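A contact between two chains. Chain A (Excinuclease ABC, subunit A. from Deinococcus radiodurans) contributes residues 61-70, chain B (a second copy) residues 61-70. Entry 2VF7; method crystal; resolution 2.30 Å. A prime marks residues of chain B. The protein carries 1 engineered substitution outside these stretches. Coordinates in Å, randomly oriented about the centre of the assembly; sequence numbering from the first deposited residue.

Chain A, residues 61-70: AQRRYLESVS
Chain B 61-70: AQRRYLESVS

This is a small, side-chain-mediated contact between the same helical segment of two protein copies, centred on a tyrosine pair and linked by one water, with no direct hydrogen bond from one stretch to the other. The surface buried, both sides summed, is 279 Å².

Each stretch is helical from residue 61 to residue 69, continuing a helix that begins earlier in the chain, and Ser70 and Ser70′ are the first residues to leave helical phi/psi, at -120/76° and -130/92°. Most of the backbone bonds are i to i+4: Val69 N to Tyr65 O is 3.0 Å, and Val69′ N to Tyr65′ O is 2.9 Å. Tyr65 N to Ala61 O, at 3.5 Å, and Ser68 N to Arg64 O, at 3.2 Å, are weak. Near the C-terminal end Ser68 N also bonds to Tyr65 O at 3.0 Å, and Ser68′ N bonds to Tyr65′ O at 2.8 Å. The helix axes approach no closer than 13.8 Å, with 137° between their N-to-C directions (signed crossing angle -137°), so the helices cross obliquely, nearer antiparallel than parallel, and the contact is made by side chains, chiefly the tyrosines and glutamines. The register is nearly symmetric about the tyrosines: CA of Tyr65 lies 11.0 Å from CA of Tyr65′, CA of Gln62 lies 9.8 Å from CA of Val69′, and CA of Val69 lies 9.7 Å from CA of Gln62′.

Both tyrosines point their CA-to-CB bonds toward the other stretch and adopt chi1 t (-171° for Tyr65, 178° for Tyr65′), with chi2 of 76° and 81°. Their rings meet with centroids 4.6 Å apart and planes at 52°, an oblique pairing. The closest carbons, Tyr65 CE2 and Tyr65′ CE2, are 3.5 Å apart, which is carbon-to-carbon van der Waals contact; Tyr65 CZ lies over one face of the Tyr65′ ring.

The glutamines flank this pair. Their CA-to-CB bonds point sideways, but their ends come nearer the other stretch. Gln62 has chi1 m (-90°), chi2 -135° and chi3 156°, which places OE1 3.4 Å from Val69′ CG2, in van der Waals contact with that methyl, and 3.6 Å from Tyr65′ OH; neither approach is a hydrogen bond. Gln62′, with chi1 -92°, chi2 -102° and chi3 130°, makes a looser version: its OE1 is 4.3 Å from Val69 CG1 and 4.4 Å from Tyr65 OH. Both valines point their CA-to-CB bonds toward the other stretch but differ in rotamer, Val69 being m (-55°) and Val69′ t (153°).

Water 1 supplies the polar link. It lies 2.7 Å from Tyr65 OH and donates a weak hydrogen bond to Ala61′ O at 2.9 Å, bridging a phenol to a backbone carbonyl of the other chain.

Arg63 and Glu67 of each chain stay out of reach and pair within their own helix; Arg64′ bonds elsewhere in the structure. Arg63′ NE and Glu67′ OE2 form a hydrogen-bonded salt bridge (2.7 Å, N-H...acceptor angle 160°), whereas Glu67 OE2, 3.4 Å from Arg63 NE, lies well out of the guanidinium plane, so only charge acts. Ser68 OG and Ser68′ OG return to Arg64 O and Arg64′ O at 3.2 and 2.6 Å respectively.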

# COMPACT_ATOMS: atom_id res chain seq x y z
N ALA A 61 11.57 -6.26 11.08
CA ALA A 61 12.23 -5.77 9.87
C ALA A 61 11.29 -5.16 8.83
O ALA A 61 11.66 -4.20 8.15
CB ALA A 61 13.06 -6.87 9.24
N GLN A 62 10.08 -5.72 8.68
CA GLN A 62 9.09 -5.20 7.72
C GLN A 62 8.33 -3.99 8.20
O GLN A 62 8.10 -3.06 7.44
CB GLN A 62 8.09 -6.26 7.28
CG GLN A 62 8.54 -7.02 6.05
CD GLN A 62 7.44 -7.20 5.00
OE1 GLN A 62 7.74 -7.38 3.81
NE2 GLN A 62 6.17 -7.15 5.43
N ARG A 63 7.90 -4.02 9.46
CA ARG A 63 7.31 -2.85 10.10
C ARG A 63 8.17 -1.59 9.95
O ARG A 63 7.66 -0.53 9.64
CB ARG A 63 7.10 -3.17 11.59
CG ARG A 63 6.50 -2.04 12.41
CD ARG A 63 6.94 -2.20 13.85
NE ARG A 63 6.82 -0.96 14.60
CZ ARG A 63 7.84 -0.26 15.09
NH1 ARG A 63 9.10 -0.68 14.93
NH2 ARG A 63 7.60 0.87 15.76
N ARG A 64 9.47 -1.71 10.19
CA ARG A 64 10.41 -0.58 10.15
C ARG A 64 10.52 0.02 8.76
O ARG A 64 10.44 1.24 8.59
CB ARG A 64 11.80 -1.02 10.61
CG ARG A 64 11.90 -1.33 12.07
CD ARG A 64 13.31 -1.72 12.44
NE ARG A 64 13.44 -1.88 13.88
CZ ARG A 64 14.51 -2.39 14.47
NH1 ARG A 64 15.55 -2.78 13.73
NH2 ARG A 64 14.54 -2.52 15.79
N TYR A 65 10.73 -0.86 7.78
CA TYR A 65 10.86 -0.44 6.39
C TYR A 65 9.62 0.32 5.92
O TYR A 65 9.74 1.46 5.45
CB TYR A 65 11.22 -1.62 5.47
CG TYR A 65 11.58 -1.19 4.06
CD1 TYR A 65 12.83 -0.62 3.78
CD2 TYR A 65 10.66 -1.31 3.02
CE1 TYR A 65 13.15 -0.21 2.48
CE2 TYR A 65 10.97 -0.89 1.73
CZ TYR A 65 12.21 -0.35 1.47
OH TYR A 65 12.49 0.04 0.18
N LEU A 66 8.44 -0.29 6.08
CA LEU A 66 7.20 0.30 5.55
C LEU A 66 6.80 1.61 6.22
O LEU A 66 6.14 2.43 5.60
CB LEU A 66 6.05 -0.70 5.58
CG LEU A 66 6.16 -1.94 4.69
CD1 LEU A 66 5.28 -3.07 5.24
CD2 LEU A 66 5.82 -1.63 3.23
N GLU A 67 7.19 1.79 7.47
CA GLU A 67 6.94 3.05 8.18
C GLU A 67 7.91 4.16 7.76
O GLU A 67 7.67 5.34 7.99
CB GLU A 67 7.08 2.83 9.68
CG GLU A 67 5.99 1.99 10.32
CD GLU A 67 6.02 2.10 11.83
OE1 GLU A 67 6.73 2.99 12.36
OE2 GLU A 67 5.33 1.29 12.50
N SER A 68 9.02 3.77 7.15
CA SER A 68 9.95 4.71 6.61
C SER A 68 9.59 5.10 5.19
O SER A 68 9.78 6.26 4.81
CB SER A 68 11.35 4.13 6.64
OG SER A 68 11.80 4.05 7.97
N VAL A 69 9.06 4.16 4.40
CA VAL A 69 8.63 4.50 3.04
C VAL A 69 7.25 5.17 3.00
O VAL A 69 7.01 6.05 2.16
CB VAL A 69 8.73 3.31 2.04
CG1 VAL A 69 10.14 2.73 2.03
CG2 VAL A 69 7.72 2.23 2.33
N SER A 70 6.37 4.77 3.92
CA SER A 70 5.06 5.40 4.10
C SER A 70 4.92 5.96 5.52
O SER A 70 4.26 5.36 6.36
CB SER A 70 3.94 4.39 3.82
OG SER A 70 3.42 4.56 2.52
N ALA B 61 15.10 0.09 -7.15
CA ALA B 61 15.17 -0.52 -5.82
C ALA B 61 13.76 -0.81 -5.32
O ALA B 61 13.49 -1.89 -4.81
CB ALA B 61 15.89 0.39 -4.86
N GLN B 62 12.88 0.18 -5.51
CA GLN B 62 11.47 0.12 -5.14
C GLN B 62 10.67 -0.92 -5.92
O GLN B 62 9.91 -1.67 -5.32
CB GLN B 62 10.85 1.49 -5.35
CG GLN B 62 10.90 2.37 -4.13
CD GLN B 62 9.55 2.44 -3.42
OE1 GLN B 62 9.47 2.25 -2.19
NE2 GLN B 62 8.49 2.70 -4.20
N ARG B 63 10.84 -0.95 -7.24
CA ARG B 63 10.13 -1.93 -8.05
C ARG B 63 10.50 -3.36 -7.66
O ARG B 63 9.63 -4.21 -7.55
CB ARG B 63 10.41 -1.72 -9.54
CG ARG B 63 9.24 -2.10 -10.43
CD ARG B 63 9.69 -2.47 -11.83
NE ARG B 63 10.35 -3.78 -11.84
CZ ARG B 63 11.66 -3.96 -11.98
NH1 ARG B 63 12.47 -2.92 -12.14
NH2 ARG B 63 12.17 -5.19 -11.97
N ARG B 64 11.80 -3.60 -7.46
CA ARG B 64 12.34 -4.94 -7.22
C ARG B 64 12.00 -5.52 -5.85
O ARG B 64 12.02 -6.73 -5.66
CB ARG B 64 13.86 -4.91 -7.32
CG ARG B 64 14.41 -4.74 -8.69
CD ARG B 64 15.88 -4.57 -8.52
NE ARG B 64 16.62 -4.80 -9.74
CZ ARG B 64 17.90 -4.49 -9.88
NH1 ARG B 64 18.57 -3.93 -8.87
NH2 ARG B 64 18.52 -4.72 -11.03
N TYR B 65 11.75 -4.64 -4.89
CA TYR B 65 11.40 -5.06 -3.57
C TYR B 65 9.91 -5.37 -3.53
O TYR B 65 9.51 -6.45 -3.10
CB TYR B 65 11.75 -3.96 -2.57
CG TYR B 65 11.38 -4.26 -1.13
CD1 TYR B 65 12.19 -5.08 -0.34
CD2 TYR B 65 10.22 -3.73 -0.56
CE1 TYR B 65 11.86 -5.36 0.98
CE2 TYR B 65 9.87 -4.02 0.77
CZ TYR B 65 10.70 -4.82 1.53
OH TYR B 65 10.39 -5.09 2.84
N LEU B 66 9.09 -4.42 -4.01
CA LEU B 66 7.63 -4.57 -4.02
C LEU B 66 7.15 -5.80 -4.79
O LEU B 66 6.15 -6.42 -4.40
CB LEU B 66 6.95 -3.31 -4.58
CG LEU B 66 7.27 -1.92 -4.01
CD1 LEU B 66 6.34 -0.88 -4.64
CD2 LEU B 66 7.22 -1.86 -2.48
N GLU B 67 7.85 -6.14 -5.88
CA GLU B 67 7.57 -7.35 -6.66
C GLU B 67 7.97 -8.62 -5.92
O GLU B 67 7.48 -9.70 -6.24
CB GLU B 67 8.35 -7.33 -7.97
CG GLU B 67 7.81 -6.41 -9.02
CD GLU B 67 8.50 -6.59 -10.36
OE1 GLU B 67 9.00 -7.71 -10.62
OE2 GLU B 67 8.54 -5.63 -11.15
N SER B 68 8.88 -8.49 -4.96
CA SER B 68 9.42 -9.65 -4.25
C SER B 68 8.63 -9.92 -2.99
O SER B 68 8.48 -11.08 -2.57
CB SER B 68 10.90 -9.44 -3.91
OG SER B 68 11.65 -9.21 -5.09
N VAL B 69 8.12 -8.85 -2.40
CA VAL B 69 7.28 -8.91 -1.21
C VAL B 69 5.87 -9.39 -1.56
O VAL B 69 5.34 -10.26 -0.87
CB VAL B 69 7.24 -7.57 -0.46
CG1 VAL B 69 5.95 -7.42 0.32
CG2 VAL B 69 8.46 -7.45 0.45
N SER B 70 5.29 -8.85 -2.63
CA SER B 70 3.99 -9.30 -3.14
C SER B 70 4.08 -9.57 -4.64
O SER B 70 3.90 -8.65 -5.44
CB SER B 70 2.90 -8.26 -2.85
OG SER B 70 2.44 -8.35 -1.50
O HOH W 1 13.64 -0.87 -2.07